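Local coordinates for protein unsaturated glucuronyl hydrolase (Streptococcus agalactiae, PDB 2ZZR) that hydrolyses unsaturated hyaluronate, chondroitin and heparin disaccharides, releasing the 4,5-unsaturated uronic acid by cleaving (1->3) or (1->4) glycosidic bonds, at residues P14-L18 and L279-P283; P301-S305 and L358-V362; T124-I129 and W393-W397. All blocks are in the same frame, centred on the assembly; numbering follows the deposited sequence.

Contact 1: P14-L18 and L279-P283. With SO4 (sulfate ion), chain D.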
loop_
_atom_site.group_PDB
_atom_site.type_symbol
_atom_site.label_atom_id
_atom_site.label_comp_id
_atom_site.label_asym_id
_atom_site.label_seq_id
_atom_site.Cartn_x
_atom_site.Cartn_y
_atom_site.Cartn_z
ATOM N N PRO A 14 20.667 15.879 -3.066
ATOM C CA PRO A 14 19.665 15.537 -4.097
ATOM C C PRO A 14 20.205 15.062 -5.451
ATOM O O PRO A 14 19.456 14.468 -6.233
ATOM C CB PRO A 14 18.893 16.850 -4.281
ATOM C CG PRO A 14 19.844 17.907 -3.847
ATOM C CD PRO A 14 20.583 17.303 -2.695
ATOM N N LYS A 15 21.484 15.317 -5.735
ATOM C CA LYS A 15 22.102 14.827 -6.970
ATOM C C LYS A 15 22.080 13.298 -7.065
ATOM O O LYS A 15 22.100 12.743 -8.161
ATOM C CB LYS A 15 23.535 15.352 -7.120
ATOM C CG LYS A 15 23.633 16.860 -7.326
ATOM C CD LYS A 15 25.096 17.314 -7.372
ATOM C CE LYS A 15 25.223 18.831 -7.261
ATOM N NZ LYS A 15 24.800 19.527 -8.511
ATOM N N ARG A 16 22.022 12.634 -5.910
ATOM C CA ARG A 16 21.903 11.172 -5.840
ATOM C C ARG A 16 20.678 10.669 -6.611
ATOM O O ARG A 16 20.659 9.536 -7.088
ATOM C CB ARG A 16 21.878 10.689 -4.378
ATOM C CG ARG A 16 20.600 10.986 -3.591
ATOM C CD ARG A 16 20.793 10.817 -2.079
ATOM N NE ARG A 16 21.030 9.419 -1.718
ATOM C CZ ARG A 16 20.278 8.702 -0.884
ATOM N NH1 ARG A 16 19.236 9.245 -0.267
ATOM N NH2 ARG A 16 20.588 7.431 -0.652
ATOM N N PHE A 17 19.671 11.536 -6.736
ATOM C CA PHE A 17 18.471 11.246 -7.522
ATOM C C PHE A 17 18.499 11.957 -8.879
ATOM O O PHE A 17 18.259 11.342 -9.918
ATOM C CB PHE A 17 17.207 11.646 -6.741
ATOM C CG PHE A 17 17.098 11.012 -5.374
ATOM C CD1 PHE A 17 16.950 9.632 -5.237
ATOM C CD2 PHE A 17 17.114 11.796 -4.226
ATOM C CE1 PHE A 17 16.836 9.047 -3.982
ATOM C CE2 PHE A 17 16.999 11.219 -2.959
ATOM C CZ PHE A 17 16.863 9.840 -2.836
ATOM N N LEU A 18 18.807 13.252 -8.859
ATOM C CA LEU A 18 18.751 14.093 -10.060
ATOM C C LEU A 18 19.706 13.675 -11.187
ATOM O O LEU A 18 19.409 13.895 -12.360
ATOM C CB LEU A 18 18.961 15.565 -9.688
ATOM C CG LEU A 18 17.842 16.275 -8.916
ATOM C CD1 LEU A 18 18.335 17.598 -8.371
ATOM C CD2 LEU A 18 16.598 16.485 -9.778
ATOM N N LEU A 279 13.376 9.181 1.863
ATOM C CA LEU A 279 14.439 9.341 0.874
ATOM C C LEU A 279 15.808 9.464 1.533
ATOM O O LEU A 279 16.774 8.866 1.063
ATOM C CB LEU A 279 14.179 10.554 -0.024
ATOM C CG LEU A 279 12.947 10.474 -0.937
ATOM C CD1 LEU A 279 12.793 11.785 -1.711
ATOM C CD2 LEU A 279 13.008 9.271 -1.883
ATOM N N ASN A 280 15.870 10.225 2.627
ATOM C CA ASN A 280 17.130 10.481 3.335
ATOM C C ASN A 280 17.720 9.242 4.002
ATOM O O ASN A 280 18.911 9.217 4.342
ATOM C CB ASN A 280 16.946 11.598 4.363
ATOM C CG ASN A 280 16.875 12.969 3.721
ATOM O OD1 ASN A 280 17.259 13.143 2.568
ATOM N ND2 ASN A 280 16.391 13.949 4.469
ATOM N N ARG A 281 16.889 8.220 4.174
ATOM C CA ARG A 281 17.319 6.993 4.836
ATOM C C ARG A 281 17.447 5.794 3.895
ATOM O O ARG A 281 17.654 4.663 4.338
ATOM C CB ARG A 281 16.422 6.705 6.036
ATOM C CG ARG A 281 16.675 7.679 7.178
ATOM C CD ARG A 281 15.505 7.796 8.134
ATOM N NE ARG A 281 15.754 8.827 9.150
ATOM C CZ ARG A 281 15.655 10.142 8.944
ATOM N NH1 ARG A 281 15.303 10.621 7.754
ATOM N NH2 ARG A 281 15.901 10.987 9.942
ATOM N N LEU A 282 17.348 6.061 2.592
ATOM C CA LEU A 282 17.608 5.056 1.561
ATOM C C LEU A 282 19.107 4.810 1.399
ATOM O O LEU A 282 19.898 5.754 1.485
ATOM C CB LEU A 282 17.020 5.488 0.210
ATOM C CG LEU A 282 15.494 5.551 0.081
ATOM C CD1 LEU A 282 15.123 6.029 -1.310
ATOM C CD2 LEU A 282 14.837 4.207 0.378
ATOM N N PRO A 283 19.504 3.547 1.154
ATOM C CA PRO A 283 20.914 3.221 0.912
ATOM C C PRO A 283 21.352 3.536 -0.517
ATOM O O PRO A 283 20.587 4.128 -1.284
ATOM C CB PRO A 283 20.953 1.711 1.147
ATOM C CG PRO A 283 19.621 1.256 0.667
ATOM C CD PRO A 283 18.656 2.340 1.105
HETATM S S SO4 D . 24.115 7.665 -2.530
HETATM O O1 SO4 D . 24.268 9.100 -2.297
HETATM O O2 SO4 D . 22.706 7.290 -2.475
HETATM O O3 SO4 D . 24.645 7.323 -3.848
HETATM O O4 SO4 D . 24.833 6.928 -1.493
HETATM O O HOH W 1 18.595 11.929 0.205
#

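Contact 2: P301-S305 and L358-V362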
loop_
_atom_site.group_PDB
_atom_site.type_symbol
_atom_site.label_atom_id
_atom_site.label_comp_id
_atom_site.label_asym_id
_atom_site.label_seq_id
_atom_site.Cartn_x
_atom_site.Cartn_y
_atom_site.Cartn_z
ATOM N N PRO A 301 18.268 -7.537 5.876
ATOM C CA PRO A 301 17.553 -7.691 4.611
ATOM C C PRO A 301 16.849 -6.401 4.184
ATOM O O PRO A 301 16.556 -5.540 5.018
ATOM C CB PRO A 301 16.529 -8.786 4.918
ATOM C CG PRO A 301 16.283 -8.677 6.378
ATOM C CD PRO A 301 17.581 -8.223 6.989
ATOM N N ARG A 302 16.597 -6.271 2.887
ATOM C CA ARG A 302 15.816 -5.145 2.385
ATOM C C ARG A 302 14.344 -5.433 2.599
ATOM O O ARG A 302 13.959 -6.575 2.869
ATOM C CB ARG A 302 16.069 -4.932 0.887
ATOM C CG ARG A 302 17.533 -4.843 0.474
ATOM C CD ARG A 302 18.299 -3.822 1.305
ATOM N NE ARG A 302 19.680 -3.687 0.854
ATOM C CZ ARG A 302 20.103 -2.792 -0.038
ATOM N NH1 ARG A 302 19.256 -1.926 -0.589
ATOM N NH2 ARG A 302 21.385 -2.759 -0.377
ATOM N N ASP A 303 13.520 -4.390 2.514
ATOM C CA ASP A 303 12.099 -4.590 2.305
ATOM C C ASP A 303 11.700 -3.854 1.035
ATOM O O ASP A 303 11.350 -2.672 1.075
ATOM C CB ASP A 303 11.242 -4.129 3.482
ATOM C CG ASP A 303 9.752 -4.354 3.230
ATOM O OD1 ASP A 303 8.930 -3.654 3.848
ATOM O OD2 ASP A 303 9.409 -5.218 2.387
ATOM N N THR A 304 11.749 -4.575 -0.081
ATOM C CA THR A 304 11.412 -4.011 -1.387
ATOM C C THR A 304 9.952 -3.564 -1.452
ATOM O O THR A 304 9.626 -2.648 -2.210
ATOM C CB THR A 304 11.682 -5.007 -2.522
ATOM O OG1 THR A 304 11.040 -6.252 -2.225
ATOM C CG2 THR A 304 13.177 -5.238 -2.691
ATOM N N SER A 305 9.076 -4.194 -0.665
ATOM C CA SER A 305 7.651 -3.829 -0.699
ATOM C C SER A 305 7.428 -2.394 -0.221
ATOM O O SER A 305 6.523 -1.720 -0.698
ATOM C CB SER A 305 6.770 -4.814 0.084
ATOM O OG SER A 305 6.905 -4.668 1.491
ATOM N N LEU A 358 8.687 -9.888 -7.245
ATOM C CA LEU A 358 9.692 -9.055 -6.607
ATOM C C LEU A 358 10.263 -9.786 -5.392
ATOM O O LEU A 358 9.514 -10.310 -4.569
ATOM C CB LEU A 358 9.049 -7.724 -6.177
ATOM C CG LEU A 358 9.902 -6.601 -5.573
ATOM C CD1 LEU A 358 10.835 -5.965 -6.596
ATOM C CD2 LEU A 358 9.002 -5.532 -4.947
ATOM N N LEU A 359 11.588 -9.815 -5.293
ATOM C CA LEU A 359 12.272 -10.504 -4.203
ATOM C C LEU A 359 12.657 -9.545 -3.079
ATOM O O LEU A 359 12.533 -8.331 -3.220
ATOM C CB LEU A 359 13.519 -11.219 -4.733
ATOM C CG LEU A 359 13.343 -12.272 -5.838
ATOM C CD1 LEU A 359 14.693 -12.659 -6.444
ATOM C CD2 LEU A 359 12.612 -13.500 -5.329
ATOM N N HIS A 360 13.113 -10.113 -1.963
ATOM C CA HIS A 360 13.728 -9.371 -0.860
ATOM C C HIS A 360 12.807 -8.375 -0.147
ATOM O O HIS A 360 13.146 -7.204 0.022
ATOM C CB HIS A 360 15.055 -8.721 -1.297
ATOM C CG HIS A 360 15.972 -9.662 -2.017
ATOM N ND1 HIS A 360 16.578 -10.733 -1.392
ATOM C CD2 HIS A 360 16.379 -9.699 -3.309
ATOM C CE1 HIS A 360 17.321 -11.387 -2.268
ATOM N NE2 HIS A 360 17.217 -10.782 -3.439
ATOM N N GLY A 361 11.639 -8.867 0.260
ATOM C CA GLY A 361 10.756 -8.134 1.165
ATOM C C GLY A 361 10.902 -8.675 2.577
ATOM O O GLY A 361 11.550 -9.707 2.788
ATOM N N VAL A 362 10.327 -7.961 3.541
ATOM C CA VAL A 362 10.209 -8.444 4.917
ATOM C C VAL A 362 8.789 -8.187 5.399
ATOM O O VAL A 362 8.331 -7.043 5.443
ATOM C CB VAL A 362 11.239 -7.793 5.880
ATOM C CG1 VAL A 362 10.969 -8.212 7.334
ATOM C CG2 VAL A 362 12.658 -8.183 5.492
#

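Contact 3: T124-I129 and W393-W397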
loop_
_atom_site.group_PDB
_atom_site.type_symbol
_atom_site.label_atom_id
_atom_site.label_comp_id
_atom_site.label_asym_id
_atom_site.label_seq_id
_atom_site.Cartn_x
_atom_site.Cartn_y
_atom_site.Cartn_z
ATOM N N THR A 124 -13.262 -3.413 -6.588
ATOM C CA THR A 124 -13.347 -2.043 -7.103
ATOM C C THR A 124 -12.568 -1.940 -8.417
ATOM O O THR A 124 -13.003 -1.258 -9.349
ATOM C CB THR A 124 -12.875 -0.996 -6.080
ATOM O OG1 THR A 124 -13.460 -1.297 -4.811
ATOM C CG2 THR A 124 -13.322 0.397 -6.500
ATOM N N ALA A 125 -11.441 -2.645 -8.489
ATOM C CA ALA A 125 -10.649 -2.742 -9.717
ATOM C C ALA A 125 -11.505 -3.153 -10.909
ATOM O O ALA A 125 -11.493 -2.473 -11.944
ATOM C CB ALA A 125 -9.506 -3.708 -9.544
ATOM N N GLU A 126 -12.249 -4.254 -10.775
ATOM C CA GLU A 126 -13.090 -4.681 -11.894
ATOM C C GLU A 126 -14.136 -3.635 -12.238
ATOM O O GLU A 126 -14.381 -3.372 -13.418
ATOM C CB GLU A 126 -13.755 -6.041 -11.685
ATOM C CG GLU A 126 -14.464 -6.462 -12.986
ATOM C CD GLU A 126 -14.985 -7.876 -13.009
ATOM O OE1 GLU A 126 -15.127 -8.412 -14.132
ATOM O OE2 GLU A 126 -15.267 -8.443 -11.934
ATOM N N TYR A 127 -14.746 -3.032 -11.216
ATOM C CA TYR A 127 -15.731 -1.985 -11.450
ATOM C C TYR A 127 -15.167 -0.832 -12.289
ATOM O O TYR A 127 -15.838 -0.354 -13.204
ATOM C CB TYR A 127 -16.345 -1.461 -10.151
ATOM C CG TYR A 127 -17.458 -0.468 -10.413
ATOM C CD1 TYR A 127 -17.270 0.896 -10.184
ATOM C CD2 TYR A 127 -18.686 -0.890 -10.933
ATOM C CE1 TYR A 127 -18.289 1.814 -10.437
ATOM C CE2 TYR A 127 -19.711 0.023 -11.195
ATOM C CZ TYR A 127 -19.502 1.369 -10.948
ATOM O OH TYR A 127 -20.500 2.277 -11.205
ATOM N N ARG A 128 -13.945 -0.395 -11.976
ATOM C CA ARG A 128 -13.253 0.628 -12.776
ATOM C C ARG A 128 -13.119 0.195 -14.229
ATOM O O ARG A 128 -13.316 0.995 -15.152
ATOM C CB ARG A 128 -11.839 0.886 -12.251
ATOM C CG ARG A 128 -11.753 1.339 -10.820
ATOM C CD ARG A 128 -12.258 2.741 -10.643
ATOM N NE ARG A 128 -11.792 3.283 -9.370
ATOM C CZ ARG A 128 -12.449 4.175 -8.641
ATOM N NH1 ARG A 128 -11.918 4.603 -7.507
ATOM N NH2 ARG A 128 -13.622 4.651 -9.043
ATOM N N ILE A 129 -12.766 -1.073 -14.412
ATOM C CA ILE A 129 -12.377 -1.599 -15.714
ATOM C C ILE A 129 -13.585 -1.838 -16.626
ATOM O O ILE A 129 -13.575 -1.432 -17.796
ATOM C CB ILE A 129 -11.498 -2.867 -15.565
ATOM C CG1 ILE A 129 -10.140 -2.492 -14.953
ATOM C CG2 ILE A 129 -11.298 -3.564 -16.919
ATOM C CD1 ILE A 129 -9.324 -3.667 -14.421
ATOM N N TRP A 393 -2.926 5.517 -15.834
ATOM C CA TRP A 393 -3.661 4.476 -15.121
ATOM C C TRP A 393 -4.796 5.034 -14.260
ATOM O O TRP A 393 -4.587 5.931 -13.444
ATOM C CB TRP A 393 -2.705 3.612 -14.284
ATOM C CG TRP A 393 -3.422 2.534 -13.515
ATOM C CD1 TRP A 393 -4.165 1.513 -14.033
ATOM C CD2 TRP A 393 -3.463 2.378 -12.087
ATOM N NE1 TRP A 393 -4.673 0.728 -13.014
ATOM C CE2 TRP A 393 -4.254 1.235 -11.813
ATOM C CE3 TRP A 393 -2.904 3.089 -11.015
ATOM C CZ2 TRP A 393 -4.508 0.786 -10.507
ATOM C CZ3 TRP A 393 -3.159 2.644 -9.713
ATOM C CH2 TRP A 393 -3.949 1.499 -9.475
ATOM N N GLU A 394 -6.002 4.510 -14.473
ATOM C CA GLU A 394 -7.148 4.829 -13.637
ATOM C C GLU A 394 -7.065 4.048 -12.322
ATOM O O GLU A 394 -7.160 2.817 -12.319
ATOM C CB GLU A 394 -8.461 4.498 -14.361
ATOM C CG GLU A 394 -9.700 4.973 -13.615
ATOM C CD GLU A 394 -11.014 4.580 -14.288
ATOM O OE1 GLU A 394 -12.078 4.979 -13.770
ATOM O OE2 GLU A 394 -10.987 3.888 -15.337
ATOM N N LEU A 395 -6.906 4.767 -11.210
ATOM C CA LEU A 395 -6.697 4.116 -9.906
ATOM C C LEU A 395 -7.838 3.211 -9.488
ATOM O O LEU A 395 -9.008 3.597 -9.571
ATOM C CB LEU A 395 -6.476 5.164 -8.809
ATOM C CG LEU A 395 -5.042 5.628 -8.562
ATOM C CD1 LEU A 395 -4.419 6.237 -9.808
ATOM C CD2 LEU A 395 -5.022 6.635 -7.418
ATOM N N TYR A 396 -7.496 2.014 -9.013
ATOM C CA TYR A 396 -8.477 1.171 -8.319
ATOM C C TYR A 396 -8.885 1.860 -7.023
ATOM O O TYR A 396 -10.070 1.889 -6.672
ATOM C CB TYR A 396 -7.907 -0.223 -8.023
ATOM C CG TYR A 396 -7.379 -0.959 -9.248
ATOM C CD1 TYR A 396 -7.897 -0.695 -10.523
ATOM C CD2 TYR A 396 -6.383 -1.930 -9.128
ATOM C CE1 TYR A 396 -7.420 -1.374 -11.644
ATOM C CE2 TYR A 396 -5.904 -2.622 -10.247
ATOM C CZ TYR A 396 -6.429 -2.332 -11.502
ATOM O OH TYR A 396 -5.954 -2.994 -12.612
ATOM N N TRP A 397 -7.887 2.436 -6.346
ATOM C CA TRP A 397 -8.059 3.178 -5.085
ATOM C C TRP A 397 -8.967 4.388 -5.232
ATOM O O TRP A 397 -9.142 4.954 -6.323
ATOM C CB TRP A 397 -6.696 3.626 -4.528
ATOM C CG TRP A 397 -5.688 2.527 -4.543
ATOM C CD1 TRP A 397 -4.723 2.317 -5.481
ATOM C CD2 TRP A 397 -5.576 1.452 -3.600
ATOM N NE1 TRP A 397 -4.004 1.183 -5.180
ATOM C CE2 TRP A 397 -4.508 0.633 -4.028
ATOM C CE3 TRP A 397 -6.270 1.107 -2.428
ATOM C CZ2 TRP A 397 -4.123 -0.519 -3.338
ATOM C CZ3 TRP A 397 -5.881 -0.038 -1.733
ATOM C CH2 TRP A 397 -4.815 -0.833 -2.188
ATOM O OXT TRP A 397 -9.547 4.825 -4.234
#

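Contact 1: P14-L18 and L279-P283
An arginine side chain is well suited to gathering carbonyl oxygens where a helix ends, and Arg16 does this where helix 265-280 gives way to loop. Its NH1 donates to Leu279 O at 2.8 Å, an oxygen that also receives Leu282 N at 3.2 Å, and its NH2 to Leu282 O at 2.8 Å, both acceptors lying at the edge of the guanidinium. NH1 also donates to a water, 2.8 Å away, which passes a hydrogen on to Asn280 OD1 at 3.0 Å; OD1 accepts from Glu12 N too. A sulfate, probably from the crystallisation liquor, takes Arg16 NE and NH2, each 2.8 Å from SO4 O2, and Lys286 binds the same ion. The amide nitrogen of Asn280 turns instead to Glu9 and Ser10. Beside this polar network the Phe17 ring packs on Leu279, CZ to CB 4.0 Å, with its edge near Leu282. Short helix 15-18 thus covers the end of helix 265-280 in the family 88 alpha barrel, while Phe17 and Leu279 also touch helix 328-346.

Contact 2: P301-S305 and L358-V362
The two backbones run 118° apart end to end and come closest at Asp303 and Gly361, whose CA atoms are 4.0 Å apart. Thr304 N, in the first turn of helix 304-318, donates to His360 O at 3.0 Å; His360 itself has positive phi and psi (64°/51°), a bend leading into the short strand 361-362. Asp303 is the N-cap of the helix. Its OD2 accepts from Ser305 OG at 2.7 Å and, weakly, from Ser305 N at 3.2 Å, and across the contact it receives Val362 N at 3.1 Å. Thr304 OG1 donates to Leu359 O at 2.7 Å, while Leu358 CD2 lies 3.5 Å from the same OG1. At the other end Pro301 CG meets Val362 CG2 at 3.8 Å. Asp303 OD1 forms a salt bridge with Arg246, a likely substrate-binding residue that also donates to Val362 O. One carboxylate therefore meets the N-terminus of a helix, the amide of a strand and an arginine that probably binds substrate.

Contact 3: T124-I129 and W393-W397
Helix 115-130, part of the alpha barrel, meets the extreme C-terminus of the chain here, and successive residues show how a helix face can receive a tail without regular structure. Thr124 makes a light contact, CG2 to Tyr396 O at 3.6 Å, while its hydroxyl bonds to Thr139. Ala125, closest to Tyr396 along the backbone (CA to CA 4.7 Å), is small enough to let the tyrosine ring lie against the helix: its CB sits 3.4 Å from the ring centroid, 9° off the normal, a CH-pi contact. One turn on, Arg128 points toward the tail. Its NH1 donates to Trp397 O at 3.0 Å and weakly to Tyr396 O at 3.4 Å, and its NE makes a weak bond to Leu395 O at 2.8 Å. Ile129 completes the face, CD1 lying 4.1 Å from Tyr396 CE1; the tyrosine hydroxyl is bonded to Glu82 of helix 70-84. Arg128 NH1 stays 4.0 Å from Trp397 OXT, which forms its salt bridge with Arg260. Two arginines thus divide the terminal carboxylate, one hydrogen-bonded to O and the other paired with OXT, and the buried end of the chain has its negative charge met from both.

Overall arrangement
The three contacts illustrate how a mostly helical glycoside hydrolase family 88 enzyme ties distant parts of its chain together. Contacts 1 and 2 follow in series and touch, Pro283 CG lying 3.4 Å from Arg302 NH1, with centres about 19 Å apart. Contact 3 lies across the chain's centre from contact 2, about 26 Å away between centres, and spans it in sequence, whereas its segments alternate with those of contact 1. Distance from the probable substrate-binding residues Arg246 and Trp250 differs too: the side chain of Asp303 is about 3 Å from that of Arg246, that of Trp397 about 7 Å from Trp250 and 9 Å from the probable nucleophile Asp114, and that of Leu282 about 11 Å from Arg246.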